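Local structure of transcription termination factor FttA (Methanosarcina mazei, 2XR1) at residues H328-H340 / H348-K360. The protein probably terminates transcription by cutting nascent RNA at the exit channel of RNA polymerase with a two-zinc metallo-beta-lactamase nuclease and degrading the released RNA. Numbering follows the deposited sequence.
With ZN (zinc ion), chain E; ZN (zinc ion), chain F.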
ATOM      1  N   HIS B 328     -13.523   0.482 -23.612  1.00 26.27           N
ATOM      2  CA  HIS B 328     -13.900  -0.386 -24.725  1.00 26.51           C
ATOM      3  C   HIS B 328     -15.060  -1.278 -24.289  1.00 26.04           C
ATOM      4  O   HIS B 328     -15.270  -1.496 -23.117  1.00 24.71           O
ATOM      5  CB  HIS B 328     -12.746  -1.272 -25.161  1.00 26.21           C
ATOM      6  CG  HIS B 328     -11.514  -0.543 -25.608  1.00 28.57           C
ATOM      7  ND1 HIS B 328     -11.204  -0.344 -26.941  1.00 32.82           N
ATOM      8  CD2 HIS B 328     -10.454  -0.075 -24.907  1.00 29.62           C
ATOM      9  CE1 HIS B 328     -10.031   0.258 -27.036  1.00 34.15           C
ATOM     10  NE2 HIS B 328      -9.556   0.436 -25.814  1.00 32.26           N
ATOM     11  N   ASN B 329     -15.776  -1.849 -25.250  1.00 27.44           N
ATOM     12  CA  ASN B 329     -16.904  -2.689 -24.935  1.00 27.55           C
ATOM     13  C   ASN B 329     -16.531  -3.901 -24.072  1.00 26.44           C
ATOM     14  O   ASN B 329     -15.591  -4.611 -24.366  1.00 26.24           O
ATOM     15  CB  ASN B 329     -17.569  -3.185 -26.201  1.00 28.97           C
ATOM     16  CG  ASN B 329     -18.802  -4.044 -25.903  1.00 30.55           C
ATOM     17  OD1 ASN B 329     -19.832  -3.531 -25.506  1.00 29.69           O
ATOM     18  ND2 ASN B 329     -18.691  -5.360 -26.107  1.00 33.11           N
ATOM     19  N   ALA B 330     -17.282  -4.146 -23.008  1.00 25.85           N
ATOM     20  CA  ALA B 330     -16.974  -5.294 -22.123  1.00 25.07           C
ATOM     21  C   ALA B 330     -17.926  -6.443 -22.377  1.00 26.15           C
ATOM     22  O   ALA B 330     -17.614  -7.557 -22.032  1.00 26.91           O
ATOM     23  CB  ALA B 330     -17.035  -4.901 -20.659  1.00 23.05           C
ATOM     24  N   GLY B 331     -19.111  -6.156 -22.922  1.00 27.15           N
ATOM     25  CA  GLY B 331     -20.110  -7.175 -23.207  1.00 27.98           C
ATOM     26  C   GLY B 331     -20.893  -7.673 -22.009  1.00 28.36           C
ATOM     27  O   GLY B 331     -21.606  -8.662 -22.116  1.00 30.37           O
ATOM     28  N   HIS B 332     -20.815  -6.989 -20.866  1.00 27.53           N
ATOM     29  CA  HIS B 332     -21.396  -7.494 -19.622  1.00 27.16           C
ATOM     30  C   HIS B 332     -22.797  -6.921 -19.437  1.00 27.92           C
ATOM     31  O   HIS B 332     -23.755  -7.657 -19.358  1.00 30.32           O
ATOM     32  CB  HIS B 332     -20.459  -7.116 -18.483  1.00 26.24           C
ATOM     33  CG  HIS B 332     -20.960  -7.442 -17.108  1.00 26.88           C
ATOM     34  ND1 HIS B 332     -21.215  -8.727 -16.691  1.00 27.34           N
ATOM     35  CD2 HIS B 332     -21.163  -6.649 -16.030  1.00 26.66           C
ATOM     36  CE1 HIS B 332     -21.562  -8.711 -15.414  1.00 28.59           C
ATOM     37  NE2 HIS B 332     -21.539  -7.461 -14.988  1.00 27.30           N
ATOM     38  N   ILE B 333     -22.914  -5.601 -19.332  1.00 26.98           N
ATOM     39  CA  ILE B 333     -24.206  -4.940 -19.279  1.00 26.95           C
ATOM     40  C   ILE B 333     -24.083  -3.675 -20.075  1.00 26.92           C
ATOM     41  O   ILE B 333     -22.986  -3.326 -20.477  1.00 26.69           O
ATOM     42  CB  ILE B 333     -24.705  -4.611 -17.869  1.00 26.46           C
ATOM     43  CG1 ILE B 333     -23.790  -3.641 -17.143  1.00 24.93           C
ATOM     44  CG2 ILE B 333     -24.912  -5.821 -17.101  1.00 25.03           C
ATOM     45  CD1 ILE B 333     -24.392  -3.080 -15.784  1.00 21.33           C
ATOM     46  N   LEU B 334     -25.214  -3.027 -20.308  1.00 27.31           N
ATOM     47  CA  LEU B 334     -25.292  -1.812 -21.064  1.00 27.15           C
ATOM     48  C   LEU B 334     -24.300  -0.852 -20.560  1.00 25.80           C
ATOM     49  O   LEU B 334     -24.423  -0.379 -19.460  1.00 26.77           O
ATOM     50  CB  LEU B 334     -26.702  -1.189 -20.958  1.00 28.43           C
ATOM     51  CG  LEU B 334     -26.974   0.062 -21.793  1.00 28.15           C
ATOM     52  CD1 LEU B 334     -26.859  -0.205 -23.302  1.00 26.05           C
ATOM     53  CD2 LEU B 334     -28.330   0.624 -21.421  1.00 29.98           C
ATOM     54  N   GLY B 335     -23.306  -0.550 -21.377  1.00 25.55           N
ATOM     55  CA  GLY B 335     -22.335   0.504 -21.063  1.00 24.69           C
ATOM     56  C   GLY B 335     -21.121  -0.004 -20.360  1.00 22.78           C
ATOM     57  O   GLY B 335     -20.264   0.794 -20.021  1.00 22.35           O
ATOM     58  N   SER B 336     -21.047  -1.312 -20.129  1.00 22.54           N
ATOM     59  CA  SER B 336     -19.905  -1.905 -19.402  1.00 21.74           C
ATOM     60  C   SER B 336     -18.621  -1.670 -20.171  1.00 21.99           C
ATOM     61  O   SER B 336     -18.566  -1.759 -21.385  1.00 22.59           O
ATOM     62  CB  SER B 336     -20.094  -3.405 -19.128  1.00 21.69           C
ATOM     63  OG  SER B 336     -20.097  -4.236 -20.312  1.00 21.01           O
ATOM     64  N   ALA B 337     -17.571  -1.340 -19.472  1.00 22.84           N
ATOM     65  CA  ALA B 337     -16.347  -0.978 -20.160  1.00 23.84           C
ATOM     66  C   ALA B 337     -15.195  -1.794 -19.663  1.00 23.55           C
ATOM     67  O   ALA B 337     -15.191  -2.311 -18.572  1.00 23.83           O
ATOM     68  CB  ALA B 337     -16.055   0.505 -20.034  1.00 23.62           C
ATOM     69  N   ILE B 338     -14.260  -1.959 -20.548  1.00 24.63           N
ATOM     70  CA  ILE B 338     -12.936  -2.430 -20.255  1.00 25.14           C
ATOM     71  C   ILE B 338     -12.092  -1.154 -20.229  1.00 24.54           C
ATOM     72  O   ILE B 338     -12.183  -0.305 -21.084  1.00 25.76           O
ATOM     73  CB  ILE B 338     -12.474  -3.399 -21.388  1.00 26.15           C
ATOM     74  CG1 ILE B 338     -13.145  -4.759 -21.168  1.00 28.02           C
ATOM     75  CG2 ILE B 338     -10.981  -3.527 -21.371  1.00 25.98           C
ATOM     76  CD1 ILE B 338     -12.973  -5.630 -22.297  1.00 32.01           C
ATOM     77  N   SER B 339     -11.240  -1.029 -19.256  1.00 24.37           N
ATOM     78  CA  SER B 339     -10.546   0.206 -19.041  1.00 24.12           C
ATOM     79  C   SER B 339      -9.088   0.052 -19.370  1.00 23.50           C
ATOM     80  O   SER B 339      -8.405  -0.689 -18.714  1.00 24.25           O
ATOM     81  CB  SER B 339     -10.766   0.594 -17.609  1.00 23.73           C
ATOM     82  OG  SER B 339     -12.180   0.760 -17.454  1.00 25.28           O
ATOM     83  N   HIS B 340      -8.642   0.719 -20.415  1.00 22.66           N
ATOM     84  CA  HIS B 340      -7.245   0.732 -20.774  1.00 23.22           C
ATOM     85  C   HIS B 340      -6.551   2.031 -20.299  1.00 23.51           C
ATOM     86  O   HIS B 340      -6.997   3.141 -20.623  1.00 24.00           O
ATOM     87  CB  HIS B 340      -7.136   0.585 -22.300  1.00 23.85           C
ATOM     88  CG  HIS B 340      -5.743   0.578 -22.819  1.00 23.64           C
ATOM     89  ND1 HIS B 340      -5.058   1.732 -23.114  1.00 24.84           N
ATOM     90  CD2 HIS B 340      -4.907  -0.442 -23.109  1.00 25.43           C
ATOM     91  CE1 HIS B 340      -3.849   1.421 -23.544  1.00 27.95           C
ATOM     92  NE2 HIS B 340      -3.726   0.106 -23.543  1.00 26.29           N
ATOM     93  N   HIS B 348       4.009   2.222 -19.624  1.00 33.55           N
ATOM     94  CA  HIS B 348       3.329   1.013 -19.315  1.00 31.04           C
ATOM     95  C   HIS B 348       1.874   1.131 -19.722  1.00 29.01           C
ATOM     96  O   HIS B 348       1.325   2.232 -19.849  1.00 28.19           O
ATOM     97  CB  HIS B 348       3.442   0.757 -17.813  1.00 31.20           C
ATOM     98  CG  HIS B 348       3.167  -0.662 -17.412  1.00 30.78           C
ATOM     99  ND1 HIS B 348       4.140  -1.636 -17.409  1.00 32.25           N
ATOM    100  CD2 HIS B 348       2.032  -1.268 -16.986  1.00 30.28           C
ATOM    101  CE1 HIS B 348       3.616  -2.782 -17.021  1.00 30.77           C
ATOM    102  NE2 HIS B 348       2.340  -2.587 -16.747  1.00 28.87           N
ATOM    103  N   ASN B 349       1.253  -0.011 -19.976  1.00 27.54           N
ATOM    104  CA  ASN B 349      -0.155  -0.035 -20.320  1.00 26.01           C
ATOM    105  C   ASN B 349      -0.803  -1.131 -19.521  1.00 25.22           C
ATOM    106  O   ASN B 349      -0.347  -2.282 -19.597  1.00 25.01           O
ATOM    107  CB  ASN B 349      -0.387  -0.332 -21.812  1.00 26.40           C
ATOM    108  CG  ASN B 349       0.163   0.709 -22.704  1.00 26.18           C
ATOM    109  OD1 ASN B 349      -0.580   1.591 -23.193  1.00 25.87           O
ATOM    110  ND2 ASN B 349       1.450   0.620 -22.969  1.00 25.75           N
ATOM    111  N   VAL B 350      -1.865  -0.788 -18.787  1.00 24.23           N
ATOM    112  CA  VAL B 350      -2.526  -1.755 -17.944  1.00 23.80           C
ATOM    113  C   VAL B 350      -4.011  -1.748 -18.277  1.00 23.24           C
ATOM    114  O   VAL B 350      -4.588  -0.691 -18.447  1.00 23.87           O
ATOM    115  CB  VAL B 350      -2.299  -1.487 -16.417  1.00 22.98           C
ATOM    116  CG1 VAL B 350      -2.449  -0.068 -16.110  1.00 22.79           C
ATOM    117  CG2 VAL B 350      -3.308  -2.249 -15.590  1.00 22.36           C
ATOM    118  N   VAL B 351      -4.608  -2.928 -18.373  1.00 22.29           N
ATOM    119  CA  VAL B 351      -6.031  -3.070 -18.596  1.00 21.41           C
ATOM    120  C   VAL B 351      -6.767  -3.650 -17.408  1.00 20.99           C
ATOM    121  O   VAL B 351      -6.403  -4.678 -16.877  1.00 21.02           O
ATOM    122  CB  VAL B 351      -6.298  -3.962 -19.789  1.00 21.68           C
ATOM    123  CG1 VAL B 351      -7.718  -4.338 -19.817  1.00 22.05           C
ATOM    124  CG2 VAL B 351      -5.890  -3.236 -21.100  1.00 23.26           C
ATOM    125  N   PHE B 352      -7.792  -2.952 -16.960  1.00 21.08           N
ATOM    126  CA  PHE B 352      -8.666  -3.479 -15.956  1.00 21.44           C
ATOM    127  C   PHE B 352      -9.860  -3.906 -16.709  1.00 21.54           C
ATOM    128  O   PHE B 352     -10.444  -3.082 -17.358  1.00 22.57           O
ATOM    129  CB  PHE B 352      -9.094  -2.390 -14.993  1.00 21.28           C
ATOM    130  CG  PHE B 352      -8.077  -2.076 -13.955  1.00 24.10           C
ATOM    131  CD1 PHE B 352      -6.971  -1.296 -14.266  1.00 26.62           C
ATOM    132  CD2 PHE B 352      -8.232  -2.527 -12.636  1.00 25.45           C
ATOM    133  CE1 PHE B 352      -6.007  -0.987 -13.297  1.00 26.77           C
ATOM    134  CE2 PHE B 352      -7.282  -2.229 -11.674  1.00 27.91           C
ATOM    135  CZ  PHE B 352      -6.159  -1.448 -12.007  1.00 27.91           C
ATOM    136  N   THR B 353     -10.273  -5.157 -16.604  1.00 22.18           N
ATOM    137  CA  THR B 353     -11.362  -5.648 -17.444  1.00 22.25           C
ATOM    138  C   THR B 353     -12.690  -5.266 -16.895  1.00 22.06           C
ATOM    139  O   THR B 353     -13.644  -5.149 -17.654  1.00 23.79           O
ATOM    140  CB  THR B 353     -11.370  -7.204 -17.597  1.00 22.61           C
ATOM    141  OG1 THR B 353     -11.530  -7.775 -16.311  1.00 25.20           O
ATOM    142  CG2 THR B 353     -10.075  -7.734 -18.211  1.00 22.46           C
ATOM    143  N   GLY B 354     -12.798  -5.062 -15.591  1.00 22.13           N
ATOM    144  CA  GLY B 354     -14.131  -5.005 -14.945  1.00 22.05           C
ATOM    145  C   GLY B 354     -14.767  -6.375 -15.190  1.00 22.35           C
ATOM    146  O   GLY B 354     -14.046  -7.372 -15.398  1.00 22.31           O
ATOM    147  N   ASP B 355     -16.099  -6.425 -15.161  1.00 21.85           N
ATOM    148  CA  ASP B 355     -16.844  -7.619 -15.484  1.00 22.32           C
ATOM    149  C   ASP B 355     -16.986  -7.631 -17.022  1.00 22.60           C
ATOM    150  O   ASP B 355     -17.206  -6.576 -17.625  1.00 23.18           O
ATOM    151  CB  ASP B 355     -18.199  -7.599 -14.789  1.00 23.51           C
ATOM    152  CG  ASP B 355     -18.106  -7.701 -13.233  1.00 24.49           C
ATOM    153  OD1 ASP B 355     -16.947  -7.881 -12.769  1.00 24.83           O
ATOM    154  OD2 ASP B 355     -19.167  -7.603 -12.507  1.00 20.50           O
ATOM    155  N   TYR B 356     -16.810  -8.785 -17.665  1.00 22.39           N
ATOM    156  CA  TYR B 356     -16.897  -8.862 -19.088  1.00 23.01           C
ATOM    157  C   TYR B 356     -17.387 -10.186 -19.586  1.00 24.98           C
ATOM    158  O   TYR B 356     -17.321 -11.174 -18.861  1.00 26.71           O
ATOM    159  CB  TYR B 356     -15.546  -8.605 -19.711  1.00 22.51           C
ATOM    160  CG  TYR B 356     -14.464  -9.605 -19.433  1.00 22.10           C
ATOM    161  CD1 TYR B 356     -13.634  -9.475 -18.310  1.00 22.51           C
ATOM    162  CD2 TYR B 356     -14.195 -10.626 -20.338  1.00 23.65           C
ATOM    163  CE1 TYR B 356     -12.609 -10.383 -18.080  1.00 23.04           C
ATOM    164  CE2 TYR B 356     -13.169 -11.533 -20.147  1.00 23.79           C
ATOM    165  CZ  TYR B 356     -12.380 -11.418 -19.008  1.00 24.38           C
ATOM    166  OH  TYR B 356     -11.350 -12.301 -18.804  1.00 22.57           O
ATOM    167  N   LYS B 357     -17.840 -10.213 -20.843  1.00 25.26           N
ATOM    168  CA  LYS B 357     -18.214 -11.442 -21.512  1.00 26.15           C
ATOM    169  C   LYS B 357     -17.640 -11.506 -22.919  1.00 26.98           C
ATOM    170  O   LYS B 357     -18.080 -10.795 -23.826  1.00 25.96           O
ATOM    171  CB  LYS B 357     -19.734 -11.598 -21.568  1.00 27.13           C
ATOM    172  CG  LYS B 357     -20.169 -12.963 -22.095  1.00 28.45           C
ATOM    173  CD  LYS B 357     -21.477 -13.466 -21.448  1.00 29.21           C
ATOM    174  CE  LYS B 357     -21.995 -14.813 -22.003  1.00 28.52           C
ATOM    175  NZ  LYS B 357     -21.300 -16.008 -21.435  1.00 29.37           N
ATOM    176  N   TYR B 358     -16.695 -12.423 -23.094  1.00 27.99           N
ATOM    177  CA  TYR B 358     -16.034 -12.643 -24.366  1.00 29.14           C
ATOM    178  C   TYR B 358     -16.846 -13.525 -25.242  1.00 31.43           C
ATOM    179  O   TYR B 358     -16.447 -14.610 -25.530  1.00 32.49           O
ATOM    180  CB  TYR B 358     -14.653 -13.255 -24.122  1.00 29.09           C
ATOM    181  CG  TYR B 358     -13.728 -13.257 -25.313  1.00 29.14           C
ATOM    182  CD1 TYR B 358     -13.637 -12.156 -26.148  1.00 29.42           C
ATOM    183  CD2 TYR B 358     -12.906 -14.350 -25.581  1.00 31.50           C
ATOM    184  CE1 TYR B 358     -12.803 -12.163 -27.228  1.00 31.20           C
ATOM    185  CE2 TYR B 358     -12.047 -14.353 -26.651  1.00 31.63           C
ATOM    186  CZ  TYR B 358     -12.010 -13.250 -27.473  1.00 31.11           C
ATOM    187  OH  TYR B 358     -11.180 -13.190 -28.532  1.00 32.39           O
ATOM    188  N   GLU B 359     -18.008 -13.050 -25.655  1.00 33.52           N
ATOM    189  CA  GLU B 359     -18.915 -13.826 -26.490  1.00 36.55           C
ATOM    190  C   GLU B 359     -19.995 -12.905 -26.957  1.00 37.11           C
ATOM    191  O   GLU B 359     -20.373 -12.047 -26.238  1.00 36.65           O
ATOM    192  CB  GLU B 359     -19.538 -14.978 -25.734  1.00 37.59           C
ATOM    193  CG  GLU B 359     -20.447 -15.844 -26.631  1.00 43.97           C
ATOM    194  CD  GLU B 359     -21.388 -16.770 -25.835  1.00 50.18           C
ATOM    195  OE1 GLU B 359     -21.237 -16.864 -24.580  1.00 52.40           O
ATOM    196  OE2 GLU B 359     -22.272 -17.422 -26.469  1.00 56.01           O
ATOM    197  N   LYS B 360     -20.471 -13.052 -28.179  1.00 40.41           N
ATOM    198  CA  LYS B 360     -21.573 -12.215 -28.677  1.00 41.67           C
ATOM    199  C   LYS B 360     -22.862 -12.716 -28.047  1.00 42.42           C
ATOM    200  O   LYS B 360     -23.133 -13.889 -28.092  1.00 44.08           O
ATOM    201  CB  LYS B 360     -21.708 -12.303 -30.205  1.00 43.93           C
ATOM    202  CG  LYS B 360     -22.398 -11.048 -30.841  1.00 46.62           C
ATOM    203  CD  LYS B 360     -23.613 -11.433 -31.730  1.00 52.36           C
ATOM    204  CE  LYS B 360     -23.832 -10.443 -32.875  1.00 54.23           C
ATOM    205  NZ  LYS B 360     -24.546 -11.096 -34.000  1.00 57.44           N
TER
HETATM  206 ZN    ZN E1638     -21.294  -6.728 -12.885  1.00 34.99          ZN
HETATM  207 ZN    ZN F1639     -19.346  -7.462 -10.417  1.00 35.44          ZN
HETATM  208  O   HOH W   1     -16.816  -4.051 -17.027  1.00 35.75           O
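The imidazole of H332 lies with one face against D355, whose CB sits over the ring centre as a CH-pi contact, 3.3 Å from the centroid; I333 CG2 rests on the opposite face, displaced toward the rim, and the Y356 ring has G354 O in plane at its edge. Ring and carboxylate planes of H332 and D355 stand 88° apart, the side chains running side by side toward the metals. With CG anti to the backbone N (chi1 174°), H332 brings NE2 to within 2.2 Å of the first zinc, while ND1 is hydrogen-bonded to G582 O. D355 OD2 bridges the ions, 2.3 Å from the first zinc and 2.1 Å from the second; H245 and H247 complete the first site, D249, H250 and H607 the second. Behind the ligands, K357 N donates to A330 O (2.9 Å) and H332 N to S336 OG, fixing the histidine loop. Farther along, strands 337-340 and 348-352 form a beta hairpin of the metallo-beta-lactamase fold through reciprocal backbone hydrogen bonds between S339 and F352, with I338 CG2 packed on V351 CG1 at 3.7 Å. N349 OD1 lies 3.3 Å from H340 CE1, but their main polar partners are E375 and R373, respectively. D355 thus joins both zincs into one dinuclear site, required for nuclease activity.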